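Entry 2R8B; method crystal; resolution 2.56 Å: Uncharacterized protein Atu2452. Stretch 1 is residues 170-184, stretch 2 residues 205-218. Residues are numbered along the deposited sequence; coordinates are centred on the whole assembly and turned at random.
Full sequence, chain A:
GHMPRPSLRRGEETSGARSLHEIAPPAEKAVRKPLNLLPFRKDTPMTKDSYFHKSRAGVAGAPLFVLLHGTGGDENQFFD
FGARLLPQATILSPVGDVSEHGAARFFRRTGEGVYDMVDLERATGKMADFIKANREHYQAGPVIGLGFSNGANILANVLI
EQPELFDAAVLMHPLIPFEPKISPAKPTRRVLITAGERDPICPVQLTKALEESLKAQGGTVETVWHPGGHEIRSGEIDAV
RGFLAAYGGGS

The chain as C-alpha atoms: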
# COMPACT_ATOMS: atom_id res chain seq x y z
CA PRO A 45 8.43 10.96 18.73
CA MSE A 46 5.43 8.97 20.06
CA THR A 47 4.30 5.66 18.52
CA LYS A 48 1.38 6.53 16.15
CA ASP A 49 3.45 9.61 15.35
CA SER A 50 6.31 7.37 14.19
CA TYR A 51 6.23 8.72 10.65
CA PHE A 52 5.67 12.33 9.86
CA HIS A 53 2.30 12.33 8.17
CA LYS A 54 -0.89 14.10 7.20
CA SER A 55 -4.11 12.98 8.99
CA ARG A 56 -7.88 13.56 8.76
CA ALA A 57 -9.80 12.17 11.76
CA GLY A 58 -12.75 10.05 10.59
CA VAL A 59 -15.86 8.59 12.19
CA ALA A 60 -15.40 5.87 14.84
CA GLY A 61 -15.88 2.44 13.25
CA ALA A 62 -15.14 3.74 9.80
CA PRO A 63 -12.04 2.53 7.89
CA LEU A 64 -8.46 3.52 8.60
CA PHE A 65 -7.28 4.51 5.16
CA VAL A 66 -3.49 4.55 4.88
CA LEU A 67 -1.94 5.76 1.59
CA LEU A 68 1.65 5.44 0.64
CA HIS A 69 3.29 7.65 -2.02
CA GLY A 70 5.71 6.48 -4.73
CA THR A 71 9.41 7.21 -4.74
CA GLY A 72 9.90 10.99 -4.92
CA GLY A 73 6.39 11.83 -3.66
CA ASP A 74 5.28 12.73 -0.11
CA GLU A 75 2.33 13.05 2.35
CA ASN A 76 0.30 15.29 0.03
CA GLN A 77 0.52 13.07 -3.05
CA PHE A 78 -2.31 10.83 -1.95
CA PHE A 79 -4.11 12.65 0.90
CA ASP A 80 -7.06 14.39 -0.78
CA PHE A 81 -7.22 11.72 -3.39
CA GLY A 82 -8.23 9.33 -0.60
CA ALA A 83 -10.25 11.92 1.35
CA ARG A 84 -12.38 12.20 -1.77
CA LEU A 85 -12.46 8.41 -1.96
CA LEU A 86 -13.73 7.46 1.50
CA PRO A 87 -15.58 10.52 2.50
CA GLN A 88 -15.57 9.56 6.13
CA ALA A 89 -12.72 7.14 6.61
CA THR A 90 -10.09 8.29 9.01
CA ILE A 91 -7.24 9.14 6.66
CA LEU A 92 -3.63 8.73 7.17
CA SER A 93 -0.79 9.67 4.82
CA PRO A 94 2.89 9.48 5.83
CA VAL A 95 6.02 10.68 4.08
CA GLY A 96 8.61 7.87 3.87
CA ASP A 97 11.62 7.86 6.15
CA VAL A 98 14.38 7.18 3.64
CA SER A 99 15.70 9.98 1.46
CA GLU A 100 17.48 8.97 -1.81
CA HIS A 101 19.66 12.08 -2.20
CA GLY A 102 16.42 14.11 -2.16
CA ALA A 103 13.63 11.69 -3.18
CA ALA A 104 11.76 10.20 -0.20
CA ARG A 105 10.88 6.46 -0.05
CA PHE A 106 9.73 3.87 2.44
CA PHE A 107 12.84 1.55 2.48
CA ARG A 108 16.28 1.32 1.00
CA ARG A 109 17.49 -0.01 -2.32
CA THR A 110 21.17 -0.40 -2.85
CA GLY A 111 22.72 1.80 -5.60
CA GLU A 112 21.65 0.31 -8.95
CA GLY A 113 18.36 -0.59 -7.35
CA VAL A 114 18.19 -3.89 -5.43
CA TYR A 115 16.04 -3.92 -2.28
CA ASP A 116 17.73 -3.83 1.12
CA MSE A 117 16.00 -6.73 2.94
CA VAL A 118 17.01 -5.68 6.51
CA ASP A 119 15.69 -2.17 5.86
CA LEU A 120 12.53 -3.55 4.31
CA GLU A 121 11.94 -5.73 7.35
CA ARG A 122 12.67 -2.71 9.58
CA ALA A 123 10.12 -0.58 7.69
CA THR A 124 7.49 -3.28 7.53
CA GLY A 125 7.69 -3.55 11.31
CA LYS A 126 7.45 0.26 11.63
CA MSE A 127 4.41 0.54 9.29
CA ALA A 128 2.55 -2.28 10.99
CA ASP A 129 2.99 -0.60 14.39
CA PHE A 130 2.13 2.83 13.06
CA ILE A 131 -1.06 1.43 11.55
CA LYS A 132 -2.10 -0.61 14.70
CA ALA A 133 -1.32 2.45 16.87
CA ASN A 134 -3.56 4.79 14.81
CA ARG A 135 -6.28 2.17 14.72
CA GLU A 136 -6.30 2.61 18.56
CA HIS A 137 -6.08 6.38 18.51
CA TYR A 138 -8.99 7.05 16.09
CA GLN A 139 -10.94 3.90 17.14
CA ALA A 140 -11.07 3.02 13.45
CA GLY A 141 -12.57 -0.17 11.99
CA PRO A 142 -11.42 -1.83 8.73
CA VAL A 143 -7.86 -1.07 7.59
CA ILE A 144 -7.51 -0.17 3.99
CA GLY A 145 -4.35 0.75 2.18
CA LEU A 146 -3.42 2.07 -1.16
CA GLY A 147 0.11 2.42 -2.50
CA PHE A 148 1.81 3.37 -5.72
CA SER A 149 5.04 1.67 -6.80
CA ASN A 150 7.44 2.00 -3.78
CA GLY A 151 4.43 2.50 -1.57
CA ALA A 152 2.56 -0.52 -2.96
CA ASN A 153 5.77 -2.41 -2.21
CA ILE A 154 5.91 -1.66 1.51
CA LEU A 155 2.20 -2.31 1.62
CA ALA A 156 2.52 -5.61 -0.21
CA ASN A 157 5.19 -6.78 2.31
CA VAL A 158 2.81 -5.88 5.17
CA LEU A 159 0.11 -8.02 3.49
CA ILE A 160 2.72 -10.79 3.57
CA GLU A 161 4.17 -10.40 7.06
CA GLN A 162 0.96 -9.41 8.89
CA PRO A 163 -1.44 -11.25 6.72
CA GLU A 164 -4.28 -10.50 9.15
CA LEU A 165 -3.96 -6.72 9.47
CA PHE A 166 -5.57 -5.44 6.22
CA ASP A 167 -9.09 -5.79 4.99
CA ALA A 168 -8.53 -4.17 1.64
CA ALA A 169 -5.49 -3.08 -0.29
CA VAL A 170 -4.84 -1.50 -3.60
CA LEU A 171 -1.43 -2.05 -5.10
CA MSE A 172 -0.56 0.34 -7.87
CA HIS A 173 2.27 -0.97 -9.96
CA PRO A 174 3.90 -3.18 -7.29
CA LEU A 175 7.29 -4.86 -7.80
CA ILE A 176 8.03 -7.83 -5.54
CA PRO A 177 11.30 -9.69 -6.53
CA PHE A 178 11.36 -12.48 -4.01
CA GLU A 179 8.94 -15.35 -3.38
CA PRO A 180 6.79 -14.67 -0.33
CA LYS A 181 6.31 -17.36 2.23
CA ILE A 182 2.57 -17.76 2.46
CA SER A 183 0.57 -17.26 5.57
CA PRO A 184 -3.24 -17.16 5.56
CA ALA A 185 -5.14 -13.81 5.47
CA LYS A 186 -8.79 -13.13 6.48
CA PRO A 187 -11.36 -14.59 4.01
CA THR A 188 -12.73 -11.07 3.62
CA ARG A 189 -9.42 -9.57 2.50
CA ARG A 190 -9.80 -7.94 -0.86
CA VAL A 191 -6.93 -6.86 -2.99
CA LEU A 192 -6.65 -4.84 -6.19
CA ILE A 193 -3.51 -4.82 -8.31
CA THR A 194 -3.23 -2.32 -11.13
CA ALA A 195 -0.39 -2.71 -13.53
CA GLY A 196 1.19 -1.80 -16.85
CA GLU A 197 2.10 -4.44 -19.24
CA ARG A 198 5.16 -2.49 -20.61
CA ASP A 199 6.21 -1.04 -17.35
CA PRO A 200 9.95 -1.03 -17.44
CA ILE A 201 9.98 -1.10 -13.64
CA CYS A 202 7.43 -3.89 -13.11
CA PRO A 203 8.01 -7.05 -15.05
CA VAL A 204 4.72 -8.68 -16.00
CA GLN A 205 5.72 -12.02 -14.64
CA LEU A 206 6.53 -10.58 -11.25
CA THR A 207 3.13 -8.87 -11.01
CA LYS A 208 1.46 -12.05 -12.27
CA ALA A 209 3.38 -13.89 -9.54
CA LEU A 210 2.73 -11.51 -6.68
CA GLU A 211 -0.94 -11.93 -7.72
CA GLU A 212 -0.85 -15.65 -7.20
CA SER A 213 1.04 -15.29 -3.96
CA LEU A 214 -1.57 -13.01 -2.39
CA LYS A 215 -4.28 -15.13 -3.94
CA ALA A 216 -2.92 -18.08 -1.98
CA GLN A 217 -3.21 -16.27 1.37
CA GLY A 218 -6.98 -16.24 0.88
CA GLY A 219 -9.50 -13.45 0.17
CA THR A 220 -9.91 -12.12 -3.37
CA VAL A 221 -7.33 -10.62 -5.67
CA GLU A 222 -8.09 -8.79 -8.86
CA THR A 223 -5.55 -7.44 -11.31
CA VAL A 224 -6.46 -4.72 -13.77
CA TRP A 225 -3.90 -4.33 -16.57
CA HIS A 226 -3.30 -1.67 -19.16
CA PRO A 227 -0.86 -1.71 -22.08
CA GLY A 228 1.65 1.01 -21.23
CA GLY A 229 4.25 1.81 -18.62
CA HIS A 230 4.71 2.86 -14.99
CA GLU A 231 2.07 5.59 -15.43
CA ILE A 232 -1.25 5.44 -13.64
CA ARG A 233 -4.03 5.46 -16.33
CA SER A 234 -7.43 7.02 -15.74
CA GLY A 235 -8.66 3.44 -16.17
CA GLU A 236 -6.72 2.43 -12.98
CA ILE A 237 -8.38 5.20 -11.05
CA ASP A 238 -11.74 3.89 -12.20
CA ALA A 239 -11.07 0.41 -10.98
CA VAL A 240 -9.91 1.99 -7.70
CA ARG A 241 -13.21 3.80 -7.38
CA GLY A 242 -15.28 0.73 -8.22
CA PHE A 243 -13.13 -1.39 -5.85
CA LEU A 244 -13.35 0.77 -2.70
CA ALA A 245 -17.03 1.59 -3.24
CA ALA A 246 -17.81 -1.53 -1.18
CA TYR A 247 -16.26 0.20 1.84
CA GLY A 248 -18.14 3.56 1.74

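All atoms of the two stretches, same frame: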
# COMPACT_ATOMS: atom_id res chain seq x y z
N VAL A 170 -5.05 -1.62 -2.18
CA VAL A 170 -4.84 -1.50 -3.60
C VAL A 170 -3.39 -1.29 -3.90
O VAL A 170 -2.73 -0.42 -3.30
CB VAL A 170 -5.84 -0.57 -4.33
CG1 VAL A 170 -6.81 0.09 -3.38
CG2 VAL A 170 -5.14 0.41 -5.23
N LEU A 171 -2.84 -2.15 -4.75
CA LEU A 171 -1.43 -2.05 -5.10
C LEU A 171 -1.26 -1.46 -6.48
O LEU A 171 -1.64 -2.07 -7.48
CB LEU A 171 -0.79 -3.41 -5.00
CG LEU A 171 -1.03 -4.13 -3.66
CD1 LEU A 171 -0.46 -5.53 -3.73
CD2 LEU A 171 -0.44 -3.39 -2.47
N MSE A 172 -0.72 -0.26 -6.57
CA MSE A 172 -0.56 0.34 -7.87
C MSE A 172 0.85 0.16 -8.39
O MSE A 172 1.79 0.74 -7.89
CB MSE A 172 -1.01 1.80 -7.81
CG MSE A 172 -2.42 1.85 -7.30
SE MSE A 172 -3.19 3.59 -7.40
CE MSE A 172 -4.14 3.48 -9.14
N HIS A 173 0.99 -0.71 -9.39
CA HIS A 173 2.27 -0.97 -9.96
C HIS A 173 3.22 -1.43 -8.85
O HIS A 173 4.18 -0.75 -8.57
CB HIS A 173 2.80 0.28 -10.66
CG HIS A 173 1.95 0.72 -11.81
ND1 HIS A 173 2.28 0.49 -13.13
CD2 HIS A 173 0.76 1.37 -11.84
CE1 HIS A 173 1.34 0.97 -13.92
NE2 HIS A 173 0.40 1.52 -13.15
N PRO A 174 2.94 -2.57 -8.20
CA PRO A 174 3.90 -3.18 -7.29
C PRO A 174 5.04 -3.84 -8.04
O PRO A 174 4.93 -4.11 -9.25
CB PRO A 174 3.09 -4.29 -6.64
CG PRO A 174 2.15 -4.69 -7.72
CD PRO A 174 1.71 -3.38 -8.28
N LEU A 175 6.11 -4.13 -7.30
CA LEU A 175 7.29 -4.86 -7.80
C LEU A 175 7.72 -5.69 -6.61
O LEU A 175 8.21 -5.14 -5.64
CB LEU A 175 8.42 -3.88 -8.10
CG LEU A 175 9.65 -4.27 -8.91
CD1 LEU A 175 10.90 -3.54 -8.38
CD2 LEU A 175 9.88 -5.75 -8.99
N ILE A 176 7.48 -6.99 -6.61
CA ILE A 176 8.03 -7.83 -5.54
C ILE A 176 8.89 -8.88 -6.20
O ILE A 176 8.37 -9.66 -6.99
CB ILE A 176 6.93 -8.47 -4.68
CG1 ILE A 176 6.14 -7.39 -3.92
CG2 ILE A 176 7.49 -9.43 -3.71
CD1 ILE A 176 6.73 -6.99 -2.62
N PRO A 177 10.21 -8.87 -5.89
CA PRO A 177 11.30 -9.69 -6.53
C PRO A 177 11.52 -11.08 -5.96
O PRO A 177 12.14 -11.96 -6.61
CB PRO A 177 12.57 -8.87 -6.26
CG PRO A 177 12.23 -8.08 -4.96
CD PRO A 177 10.72 -7.93 -4.87
N PHE A 178 11.05 -11.27 -4.74
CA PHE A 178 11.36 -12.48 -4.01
C PHE A 178 10.08 -13.30 -3.99
O PHE A 178 9.05 -12.84 -4.45
CB PHE A 178 11.85 -12.14 -2.60
CG PHE A 178 10.90 -11.27 -1.81
CD1 PHE A 178 9.84 -11.82 -1.10
CD2 PHE A 178 11.08 -9.90 -1.73
CE1 PHE A 178 8.98 -11.03 -0.38
CE2 PHE A 178 10.22 -9.10 -0.98
CZ PHE A 178 9.17 -9.66 -0.31
N GLU A 179 10.13 -14.52 -3.48
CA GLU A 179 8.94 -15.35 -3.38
C GLU A 179 8.56 -15.37 -1.93
O GLU A 179 9.33 -15.84 -1.08
CB GLU A 179 9.17 -16.78 -3.85
CG GLU A 179 9.59 -16.86 -5.29
CD GLU A 179 9.90 -18.28 -5.71
OE1 GLU A 179 10.30 -19.11 -4.85
OE2 GLU A 179 9.74 -18.57 -6.92
N PRO A 180 7.37 -14.83 -1.64
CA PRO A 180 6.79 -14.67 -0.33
C PRO A 180 6.47 -16.02 0.24
O PRO A 180 5.99 -16.91 -0.49
CB PRO A 180 5.52 -13.94 -0.63
CG PRO A 180 5.85 -13.26 -1.91
CD PRO A 180 6.52 -14.25 -2.68
N LYS A 181 6.79 -16.19 1.51
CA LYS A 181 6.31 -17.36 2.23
C LYS A 181 4.87 -16.99 2.55
O LYS A 181 4.57 -15.83 2.78
CB LYS A 181 7.15 -17.70 3.50
CG LYS A 181 8.02 -16.55 4.08
CD LYS A 181 7.22 -15.26 4.58
CE LYS A 181 7.96 -13.96 4.15
NZ LYS A 181 8.26 -13.87 2.67
N ILE A 182 4.00 -18.00 2.52
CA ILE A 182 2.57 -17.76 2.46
C ILE A 182 1.92 -18.05 3.79
O ILE A 182 1.97 -19.16 4.29
CB ILE A 182 1.90 -18.60 1.34
CG1 ILE A 182 2.52 -18.27 -0.04
CG2 ILE A 182 0.34 -18.40 1.36
CD1 ILE A 182 2.51 -16.73 -0.37
N SER A 183 1.31 -17.03 4.38
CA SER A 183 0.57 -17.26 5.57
C SER A 183 -0.87 -16.82 5.31
O SER A 183 -1.08 -15.91 4.50
CB SER A 183 1.22 -16.51 6.71
OG SER A 183 1.06 -17.28 7.88
N PRO A 184 -1.87 -17.49 5.94
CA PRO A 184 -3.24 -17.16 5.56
C PRO A 184 -3.75 -15.80 6.07
O PRO A 184 -3.49 -15.42 7.23
CB PRO A 184 -4.05 -18.30 6.19
CG PRO A 184 -3.22 -18.78 7.32
CD PRO A 184 -1.80 -18.55 6.96
N GLN A 205 5.68 -10.77 -15.34
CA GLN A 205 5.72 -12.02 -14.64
C GLN A 205 5.82 -11.82 -13.16
O GLN A 205 5.32 -12.64 -12.42
CB GLN A 205 6.87 -12.86 -15.17
CG GLN A 205 6.57 -13.43 -16.54
CD GLN A 205 5.26 -14.28 -16.52
OE1 GLN A 205 4.50 -14.26 -17.49
NE2 GLN A 205 4.99 -14.99 -15.38
N LEU A 206 6.42 -10.72 -12.70
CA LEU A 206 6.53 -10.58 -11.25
C LEU A 206 5.22 -10.11 -10.68
O LEU A 206 4.88 -10.52 -9.58
CB LEU A 206 7.68 -9.68 -10.81
CG LEU A 206 9.08 -10.32 -10.91
CD1 LEU A 206 10.11 -9.24 -10.53
CD2 LEU A 206 9.27 -11.60 -10.08
N THR A 207 4.50 -9.25 -11.41
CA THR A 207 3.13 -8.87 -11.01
C THR A 207 2.22 -10.09 -10.99
O THR A 207 1.46 -10.29 -10.05
CB THR A 207 2.51 -7.94 -12.01
OG1 THR A 207 3.29 -6.74 -12.14
CG2 THR A 207 1.13 -7.58 -11.60
N LYS A 208 2.32 -10.90 -12.05
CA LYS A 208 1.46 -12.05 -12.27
C LYS A 208 1.71 -12.95 -11.07
O LYS A 208 0.81 -13.57 -10.53
CB LYS A 208 1.90 -12.71 -13.58
CG LYS A 208 0.86 -13.32 -14.53
CD LYS A 208 0.26 -12.39 -15.64
CE LYS A 208 0.84 -12.59 -17.09
NZ LYS A 208 1.09 -14.02 -17.64
N ALA A 209 2.96 -12.98 -10.62
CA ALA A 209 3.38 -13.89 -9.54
C ALA A 209 3.03 -13.38 -8.16
O ALA A 209 2.59 -14.12 -7.31
CB ALA A 209 4.84 -14.19 -9.62
N LEU A 210 3.23 -12.10 -7.92
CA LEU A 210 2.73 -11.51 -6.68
C LEU A 210 1.21 -11.80 -6.52
O LEU A 210 0.74 -12.22 -5.45
CB LEU A 210 2.99 -10.02 -6.72
CG LEU A 210 2.59 -9.30 -5.43
CD1 LEU A 210 3.28 -9.92 -4.18
CD2 LEU A 210 2.78 -7.73 -5.56
N GLU A 211 0.46 -11.56 -7.60
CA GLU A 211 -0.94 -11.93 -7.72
C GLU A 211 -1.31 -13.29 -7.17
O GLU A 211 -2.22 -13.41 -6.35
CB GLU A 211 -1.35 -11.93 -9.18
CG GLU A 211 -2.78 -11.45 -9.36
CD GLU A 211 -3.52 -12.14 -10.47
OE1 GLU A 211 -2.96 -12.27 -11.59
OE2 GLU A 211 -4.68 -12.52 -10.22
N GLU A 212 -0.61 -14.31 -7.66
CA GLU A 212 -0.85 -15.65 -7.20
C GLU A 212 -0.44 -15.85 -5.78
O GLU A 212 -1.08 -16.60 -5.08
CB GLU A 212 -0.16 -16.68 -8.07
CG GLU A 212 -1.07 -17.19 -9.19
CD GLU A 212 -0.64 -16.65 -10.57
OE1 GLU A 212 -1.25 -15.64 -11.05
OE2 GLU A 212 0.33 -17.24 -11.15
N SER A 213 0.60 -15.17 -5.34
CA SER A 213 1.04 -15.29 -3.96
C SER A 213 -0.03 -14.80 -2.99
O SER A 213 -0.43 -15.50 -2.07
CB SER A 213 2.31 -14.49 -3.75
OG SER A 213 3.35 -14.94 -4.61
N LEU A 214 -0.48 -13.57 -3.20
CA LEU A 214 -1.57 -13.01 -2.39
C LEU A 214 -2.84 -13.86 -2.47
O LEU A 214 -3.55 -14.07 -1.48
CB LEU A 214 -1.84 -11.56 -2.87
CG LEU A 214 -0.64 -10.66 -2.54
CD1 LEU A 214 -0.80 -9.23 -3.03
CD2 LEU A 214 -0.42 -10.66 -1.03
N LYS A 215 -3.09 -14.37 -3.67
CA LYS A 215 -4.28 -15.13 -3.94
C LYS A 215 -4.26 -16.38 -3.11
O LYS A 215 -5.31 -16.93 -2.78
CB LYS A 215 -4.36 -15.46 -5.41
CG LYS A 215 -5.76 -15.71 -5.87
CD LYS A 215 -5.81 -15.92 -7.37
CE LYS A 215 -6.14 -14.62 -8.10
NZ LYS A 215 -5.99 -14.88 -9.56
N ALA A 216 -3.07 -16.83 -2.74
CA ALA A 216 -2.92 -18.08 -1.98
C ALA A 216 -3.11 -17.82 -0.47
O ALA A 216 -3.32 -18.74 0.29
CB ALA A 216 -1.56 -18.77 -2.29
N GLN A 217 -3.04 -16.56 -0.04
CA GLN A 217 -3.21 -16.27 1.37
C GLN A 217 -4.66 -16.35 1.73
O GLN A 217 -5.00 -16.48 2.90
CB GLN A 217 -2.75 -14.87 1.69
CG GLN A 217 -1.31 -14.72 1.89
CD GLN A 217 -0.96 -13.28 2.09
OE1 GLN A 217 -1.38 -12.41 1.32
NE2 GLN A 217 -0.20 -13.00 3.12
N GLY A 218 -5.52 -16.26 0.71
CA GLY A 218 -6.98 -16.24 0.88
C GLY A 218 -7.55 -14.88 0.48
O GLY A 218 -6.81 -13.99 0.08
O HOH W 1 5.82 -6.40 -10.88
O HOH W 2 6.41 -11.13 -7.56

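Two water molecules, rather than direct polar contacts, tie the start of this interface together. Water 1 donates a hydrogen bond to Pro174 O at 2.9 Å and is also hydrogen-bonded to Thr207 OG1 at 2.8 Å, filling a gap in which Pro174 O and Thr207 OG1 stand 4.2 Å apart. Water 2 joins backbone to backbone, donating to Ile176 O at 2.5 Å and to Leu206 O at 2.6 Å. Both distances are short for water, and at 2.56 Å resolution they are best read with some latitude. Leu206 O also accepts the helical bond from Leu210 N at 2.8 Å, so the water adds to the helix bonding at this carbonyl without replacing it.

After its strand, which ends at Met172, a selenomethionine, stretch 1 first crosses to the beginning of the helix segment; from Ile176 to Pro184 the loop then runs alongside the helix in the same direction. Ile176 lies near Leu206, Pro180 near Ser213 and Pro184 near Gln217, and the CA–CA separation falls from 6.5 Å between Ile176 and Leu206 to 4.3 Å between Pro184 and Gln217. The loop therefore draws closest to the helix at its C-terminal end. Together the two stretches bury 682 Å².

Leu210 is the centre of the apolar packing. Its CD2 lies 3.6 Å from Pro174 CB and 3.8 Å from Ile176 CG1, with Leu171 CD1 farther off at 4.3 Å from the same CD2. Leu171 CD1 also meets Leu214 CD1 at 3.8 Å; the CA-to-CB bond of Leu214 points away from stretch 1, but the end of its side chain comes nearer. One turn before Leu210, Leu206 reaches Leu175, with CD1 of Leu206 3.8 Å from CD2 of Leu175. Leu175 likewise starts away from the helix and turns its end back. These contacts contain no polar side-chain atoms, and their gain is the removal of hydrocarbon surface from solvent.

Farther along, Pro180 packs its CD 3.8 Å from Ser213 OG. That hydroxyl is already engaged, donating to Ala209 O at 2.9 Å within the helix, so its polarity is satisfied while the proline ring packs beside it. Ile182 points toward the helix and spreads over its last turn: CD1 lies 3.6 Å from Ser213 O, and CG2 lies 4.1 Å from Ala216 CB, an apolar contact that covers the methyl of Ala216.

The closing contacts involve Gln217. Its NE2 donates a weak hydrogen bond to Ser183 O, 3.3 Å away with an angle of 130°, and the position of that oxygen is uncertain because it is modelled too close to a neighbour. Pro184 CA approaches Gln217 O at 3.3 Å in a CA–H···O contact. Immediately afterwards, Gly218 leaves helical geometry with positive phi, at backbone angles where a CB would be jammed against the preceding carbonyl oxygen.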